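Local coordinates for protein Myo-inositol dehydrogenase (Corynebacterium glutamicum, PDB 3EUW) that probably oxidises myo-inositol with NAD+ as an inositol 2-dehydrogenase of the Gfo/Idh/MocA family, working as a tetramer, at residues N254-T258 against A271-F275; P57-R63 against R84-I90. Numbering follows the deposited sequence.

Interaction 1: N254-T258 against A271-F275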
loop_
_atom_site.group_PDB
_atom_site.type_symbol
_atom_site.label_atom_id
_atom_site.label_comp_id
_atom_site.label_asym_id
_atom_site.label_seq_id
_atom_site.Cartn_x
_atom_site.Cartn_y
_atom_site.Cartn_z
ATOM N N ASN A 254 -6.223 1.766 -8.435
ATOM C CA ASN A 254 -6.664 0.873 -9.486
ATOM C C ASN A 254 -7.096 -0.425 -8.829
ATOM O O ASN A 254 -6.833 -0.640 -7.647
ATOM C CB ASN A 254 -5.531 0.617 -10.472
ATOM C CG ASN A 254 -5.407 1.721 -11.505
ATOM O OD1 ASN A 254 -6.381 2.045 -12.189
ATOM N ND2 ASN A 254 -4.213 2.302 -11.630
ATOM N N ILE A 255 -7.759 -1.286 -9.591
ATOM C CA ILE A 255 -8.229 -2.557 -9.067
ATOM C C ILE A 255 -7.539 -3.733 -9.738
ATOM O O ILE A 255 -7.309 -3.735 -10.949
ATOM C CB ILE A 255 -9.769 -2.696 -9.243
ATOM C CG1 ILE A 255 -10.479 -1.539 -8.524
ATOM C CG2 ILE A 255 -10.242 -4.036 -8.692
ATOM C CD1 ILE A 255 -12.013 -1.617 -8.571
ATOM N N ARG A 256 -7.222 -4.736 -8.927
ATOM C CA ARG A 256 -6.551 -5.946 -9.376
ATOM C C ARG A 256 -7.478 -7.141 -9.154
ATOM O O ARG A 256 -8.412 -7.062 -8.357
ATOM C CB ARG A 256 -5.248 -6.124 -8.580
ATOM C CG ARG A 256 -4.226 -5.025 -8.844
ATOM C CD ARG A 256 -3.140 -4.957 -7.782
ATOM N NE ARG A 256 -3.553 -4.128 -6.649
ATOM C CZ ARG A 256 -3.724 -4.570 -5.404
ATOM N NH1 ARG A 256 -3.516 -5.847 -5.106
ATOM N NH2 ARG A 256 -4.109 -3.727 -4.452
ATOM N N PRO A 257 -7.235 -8.263 -9.858
ATOM C CA PRO A 257 -8.090 -9.448 -9.693
ATOM C C PRO A 257 -7.957 -10.176 -8.346
ATOM O O PRO A 257 -8.874 -10.881 -7.936
ATOM C CB PRO A 257 -7.698 -10.334 -10.884
ATOM C CG PRO A 257 -6.253 -9.999 -11.101
ATOM C CD PRO A 257 -6.213 -8.487 -10.902
ATOM N N THR A 258 -6.822 -10.006 -7.667
ATOM C CA THR A 258 -6.593 -10.645 -6.366
ATOM C C THR A 258 -5.814 -9.675 -5.486
ATOM O O THR A 258 -5.244 -8.705 -5.986
ATOM C CB THR A 258 -5.740 -11.947 -6.478
ATOM O OG1 THR A 258 -4.364 -11.599 -6.699
ATOM C CG2 THR A 258 -6.218 -12.835 -7.622
ATOM N N ALA A 271 2.266 -6.764 -6.881
ATOM C CA ALA A 271 0.846 -7.069 -7.006
ATOM C C ALA A 271 0.537 -7.448 -8.449
ATOM O O ALA A 271 1.382 -7.267 -9.327
ATOM C CB ALA A 271 0.015 -5.864 -6.574
ATOM N N ASP A 272 -0.657 -7.987 -8.695
ATOM C CA ASP A 272 -1.033 -8.362 -10.054
ATOM C C ASP A 272 -1.144 -7.129 -10.939
ATOM O O ASP A 272 -1.314 -6.003 -10.451
ATOM C CB ASP A 272 -2.417 -9.034 -10.138
ATOM C CG ASP A 272 -2.637 -10.133 -9.114
ATOM O OD1 ASP A 272 -1.714 -10.927 -8.841
ATOM O OD2 ASP A 272 -3.775 -10.209 -8.604
ATOM N N PRO A 273 -1.028 -7.326 -12.261
ATOM C CA PRO A 273 -1.164 -6.189 -13.165
ATOM C C PRO A 273 -2.639 -5.841 -12.912
ATOM O O PRO A 273 -3.417 -6.713 -12.505
ATOM C CB PRO A 273 -0.959 -6.823 -14.543
ATOM C CG PRO A 273 0.011 -7.928 -14.259
ATOM C CD PRO A 273 -0.538 -8.517 -12.977
ATOM N N ILE A 274 -3.037 -4.601 -13.133
ATOM C CA ILE A 274 -4.425 -4.248 -12.871
ATOM C C ILE A 274 -5.336 -4.735 -13.993
ATOM O O ILE A 274 -4.851 -5.158 -15.038
ATOM C CB ILE A 274 -4.563 -2.740 -12.695
ATOM C CG1 ILE A 274 -4.252 -2.018 -14.015
ATOM C CG2 ILE A 274 -3.604 -2.288 -11.594
ATOM C CD1 ILE A 274 -4.451 -0.489 -13.950
ATOM N N PHE A 275 -6.649 -4.690 -13.786
ATOM C CA PHE A 275 -7.572 -5.138 -14.825
ATOM C C PHE A 275 -7.240 -4.518 -16.180
ATOM O O PHE A 275 -6.952 -3.318 -16.285
ATOM C CB PHE A 275 -9.017 -4.834 -14.445
ATOM C CG PHE A 275 -9.615 -5.837 -13.508
ATOM C CD1 PHE A 275 -9.517 -7.199 -13.781
ATOM C CD2 PHE A 275 -10.279 -5.427 -12.356
ATOM C CE1 PHE A 275 -10.074 -8.137 -12.919
ATOM C CE2 PHE A 275 -10.840 -6.355 -11.490
ATOM C CZ PHE A 275 -10.738 -7.712 -11.770
HETATM O O HOH W 1 -2.487 -8.244 -6.322
HETATM O O HOH W 2 -2.512 -13.207 -7.989
#
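Asp272 OD2 accepts a very short hydrogen bond from Thr258 OG1 (2.4 Å) and a weak one from Thr258 N (3.2 Å), joining two loops whose directions run about 110° apart. Two waters reinforce this end: one links Thr258 OG1 to Asp272 OD1, the other gathers Arg256 NH1, Thr258 O and Asp272 N. Further along, Phe275 N donates to Ile255 O (3.1 Å, nearly linear). The Arg256-Pro257 peptide lies over one face of the Phe275 ring, which also touches Ile255 (CG2 to CE2, 3.7 Å) and Pro257 (CB to CE1, 3.8 Å), while Arg256 CD rests 3.5 Å from Ala271 CB. Asn254, whose amide is hydrogen-bonded to Asp238 and Gln239, meets Ile274 CD1 through CG (3.4 Å). Ser267 and Thr268 of a second subunit bond to the backbone oxygens of Ala271 and Asp272. The arrangement is the closed base of a β-hairpin arm, strands 260-263 and 270-271, that projects from the C-terminal domain into the tetramer interface.

Interaction 2: P57-R63 against R84-I90; sequences PDEVFAR and RAVERGI
Phe61, with the most surface buried, shows how one aromatic side chain can fill the gap between neighbouring helical segments. Residues 57-60 form a short, weakly bonded helix, with Phe61 N bonded to Pro57 O (2.9 Å), and a type I turn from Val60 to Arg63 follows. The last turn of helix 78-87 ends in a Schellman motif: Gly89, at positive phi (66°), is the C' residue, with Ile90 N bonded to Ala85 O (2.8 Å) and Gly89 N to Val86 O (2.8 Å). CA atoms approach closest at Phe61 and Ala85 (8.0 Å). With chi1 m, the Phe61 ring reaches across so that CE2 lies 3.6 Å from Arg84 CB, CZ 4.1 Å from Ala85 CB and CE1 4.1 Å from Ile90 CD1. Both segments belong to the Rossmann domain, where they pack against its parallel sheet: Phe61 touches Phe10 of strand 5-10 and Ile69 of strand 68-71. Arg84 and Arg88 reach past the ring. Arg84, extended (m, t, t), makes a salt bridge from NH1 to Asp58 OD1 (2.9 Å), lays one guanidinium face over Pro57 CG, and keeps NE paired with Asp80. Arg88 (m, t, p) turns the edge of its guanidinium to the backbone, NH1 (3.1 Å) and, weakly, NH2 (3.4 Å) donating to Arg63 O; NH1 also lies 2.5 Å from Phe61 O, at an angle too poor for a hydrogen bond.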
loop_
_atom_site.group_PDB
_atom_site.type_symbol
_atom_site.label_atom_id
_atom_site.label_comp_id
_atom_site.label_asym_id
_atom_site.label_seq_id
_atom_site.Cartn_x
_atom_site.Cartn_y
_atom_site.Cartn_z
ATOM N N PRO A 57 -34.591 -2.516 -36.174
ATOM C CA PRO A 57 -35.259 -1.783 -35.095
ATOM C C PRO A 57 -36.777 -1.747 -35.326
ATOM O O PRO A 57 -37.560 -1.665 -34.377
ATOM C CB PRO A 57 -34.602 -0.396 -35.150
ATOM C CG PRO A 57 -34.051 -0.306 -36.543
ATOM C CD PRO A 57 -33.548 -1.693 -36.807
ATOM N N ASP A 58 -37.185 -1.813 -36.593
ATOM C CA ASP A 58 -38.607 -1.827 -36.942
ATOM C C ASP A 58 -39.286 -2.994 -36.233
ATOM O O ASP A 58 -40.395 -2.860 -35.727
ATOM C CB ASP A 58 -38.791 -1.993 -38.453
ATOM C CG ASP A 58 -38.849 -0.669 -39.186
ATOM O OD1 ASP A 58 -38.554 0.379 -38.573
ATOM O OD2 ASP A 58 -39.190 -0.680 -40.388
ATOM N N GLU A 59 -38.610 -4.139 -36.208
ATOM C CA GLU A 59 -39.139 -5.332 -35.561
ATOM C C GLU A 59 -39.218 -5.154 -34.048
ATOM O O GLU A 59 -40.047 -5.777 -33.396
ATOM C CB GLU A 59 -38.278 -6.544 -35.910
ATOM C CG GLU A 59 -38.211 -6.808 -37.408
ATOM C CD GLU A 59 -37.191 -7.867 -37.776
ATOM O OE1 GLU A 59 -37.413 -9.055 -37.454
ATOM O OE2 GLU A 59 -36.161 -7.507 -38.382
ATOM N N VAL A 60 -38.350 -4.310 -33.496
ATOM C CA VAL A 60 -38.367 -4.038 -32.065
ATOM C C VAL A 60 -39.580 -3.170 -31.742
ATOM O O VAL A 60 -40.424 -3.525 -30.926
ATOM C CB VAL A 60 -37.110 -3.254 -31.612
ATOM C CG1 VAL A 60 -37.295 -2.759 -30.184
ATOM C CG2 VAL A 60 -35.879 -4.130 -31.714
ATOM N N PHE A 61 -39.647 -2.020 -32.399
ATOM C CA PHE A 61 -40.722 -1.067 -32.189
ATOM C C PHE A 61 -42.090 -1.547 -32.671
ATOM O O PHE A 61 -43.087 -0.828 -32.566
ATOM C CB PHE A 61 -40.344 0.264 -32.836
ATOM C CG PHE A 61 -39.211 0.957 -32.139
ATOM C CD1 PHE A 61 -39.353 1.395 -30.827
ATOM C CD2 PHE A 61 -37.989 1.140 -32.775
ATOM C CE1 PHE A 61 -38.291 2.005 -30.152
ATOM C CE2 PHE A 61 -36.925 1.747 -32.108
ATOM C CZ PHE A 61 -37.079 2.179 -30.791
ATOM N N ALA A 62 -42.129 -2.762 -33.205
ATOM C CA ALA A 62 -43.383 -3.337 -33.645
ATOM C C ALA A 62 -44.086 -3.832 -32.388
ATOM O O ALA A 62 -45.303 -3.989 -32.381
ATOM C CB ALA A 62 -43.138 -4.501 -34.611
ATOM N N ARG A 63 -43.314 -4.063 -31.323
ATOM C CA ARG A 63 -43.871 -4.542 -30.054
ATOM C C ARG A 63 -44.566 -3.393 -29.343
ATOM O O ARG A 63 -44.340 -2.227 -29.674
ATOM C CB ARG A 63 -42.768 -5.097 -29.134
ATOM C CG ARG A 63 -41.928 -6.224 -29.728
ATOM C CD ARG A 63 -40.832 -6.673 -28.754
ATOM N NE ARG A 63 -41.372 -7.276 -27.538
ATOM C CZ ARG A 63 -41.537 -8.582 -27.354
ATOM N NH1 ARG A 63 -41.196 -9.434 -28.311
ATOM N NH2 ARG A 63 -42.054 -9.040 -26.221
ATOM N N ARG A 84 -36.448 7.465 -32.098
ATOM C CA ARG A 84 -37.557 6.525 -32.214
ATOM C C ARG A 84 -38.136 6.131 -30.859
ATOM O O ARG A 84 -39.354 6.113 -30.670
ATOM C CB ARG A 84 -37.121 5.246 -32.923
ATOM C CG ARG A 84 -36.610 5.419 -34.339
ATOM C CD ARG A 84 -36.555 4.049 -34.997
ATOM N NE ARG A 84 -35.939 4.045 -36.318
ATOM C CZ ARG A 84 -36.080 3.051 -37.189
ATOM N NH1 ARG A 84 -36.823 1.996 -36.875
ATOM N NH2 ARG A 84 -35.470 3.106 -38.365
ATOM N N ALA A 85 -37.256 5.801 -29.922
ATOM C CA ALA A 85 -37.693 5.387 -28.597
ATOM C C ALA A 85 -38.431 6.514 -27.890
ATOM O O ALA A 85 -39.542 6.331 -27.397
ATOM C CB ALA A 85 -36.497 4.939 -27.770
ATOM N N VAL A 86 -37.808 7.682 -27.846
ATOM C CA VAL A 86 -38.410 8.834 -27.194
ATOM C C VAL A 86 -39.748 9.231 -27.832
ATOM O O VAL A 86 -40.694 9.570 -27.127
ATOM C CB VAL A 86 -37.432 10.039 -27.208
ATOM C CG1 VAL A 86 -38.150 11.304 -26.804
ATOM C CG2 VAL A 86 -36.286 9.780 -26.251
ATOM N N GLU A 87 -39.830 9.177 -29.160
ATOM C CA GLU A 87 -41.069 9.538 -29.849
ATOM C C GLU A 87 -42.213 8.611 -29.455
ATOM O O GLU A 87 -43.386 8.954 -29.622
ATOM C CB GLU A 87 -40.878 9.511 -31.366
ATOM C CG GLU A 87 -39.845 10.509 -31.872
ATOM C CD GLU A 87 -39.844 10.648 -33.386
ATOM O OE1 GLU A 87 -39.909 9.614 -34.091
ATOM O OE2 GLU A 87 -39.766 11.799 -33.869
ATOM N N ARG A 88 -41.872 7.432 -28.946
ATOM C CA ARG A 88 -42.889 6.488 -28.504
ATOM C C ARG A 88 -42.988 6.488 -26.984
ATOM O O ARG A 88 -43.595 5.600 -26.390
ATOM C CB ARG A 88 -42.591 5.076 -29.015
ATOM C CG ARG A 88 -42.903 4.894 -30.495
ATOM C CD ARG A 88 -43.091 3.428 -30.836
ATOM N NE ARG A 88 -44.106 2.811 -29.985
ATOM C CZ ARG A 88 -44.340 1.505 -29.926
ATOM N NH1 ARG A 88 -43.633 0.669 -30.672
ATOM N NH2 ARG A 88 -45.272 1.031 -29.106
ATOM N N GLY A 89 -42.389 7.499 -26.360
ATOM C CA GLY A 89 -42.425 7.609 -24.912
ATOM C C GLY A 89 -41.684 6.494 -24.200
ATOM O O GLY A 89 -41.932 6.221 -23.028
ATOM N N ILE A 90 -40.775 5.834 -24.904
ATOM C CA ILE A 90 -40.008 4.756 -24.297
ATOM C C ILE A 90 -38.654 5.279 -23.836
ATOM O O ILE A 90 -37.871 5.802 -24.637
ATOM C CB ILE A 90 -39.758 3.618 -25.287
ATOM C CG1 ILE A 90 -41.082 3.149 -25.895
ATOM C CG2 ILE A 90 -39.045 2.469 -24.574
ATOM C CD1 ILE A 90 -40.907 2.147 -27.034
#

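Taken together, the two contacts contrast, within one two-domain dehydrogenase, packing inside the nucleotide-binding fold with an intrachain contact that sits at a subunit interface. Interaction 2 comes first along the chain and is complete before interaction 1 begins. Their centres are 41 Å apart, on opposite sides of the chain's centre, and their nearest atoms are about 31 Å apart. No sheet or helix is common to them. Interaction 2 joins helical segments over the parallel sheet of the Rossmann domain, untouched by other chains of the assembly. Interaction 1 lies beyond strand 248-252, an outermost strand of the mixed sheet within this chain, and two other subunits come within reach of it.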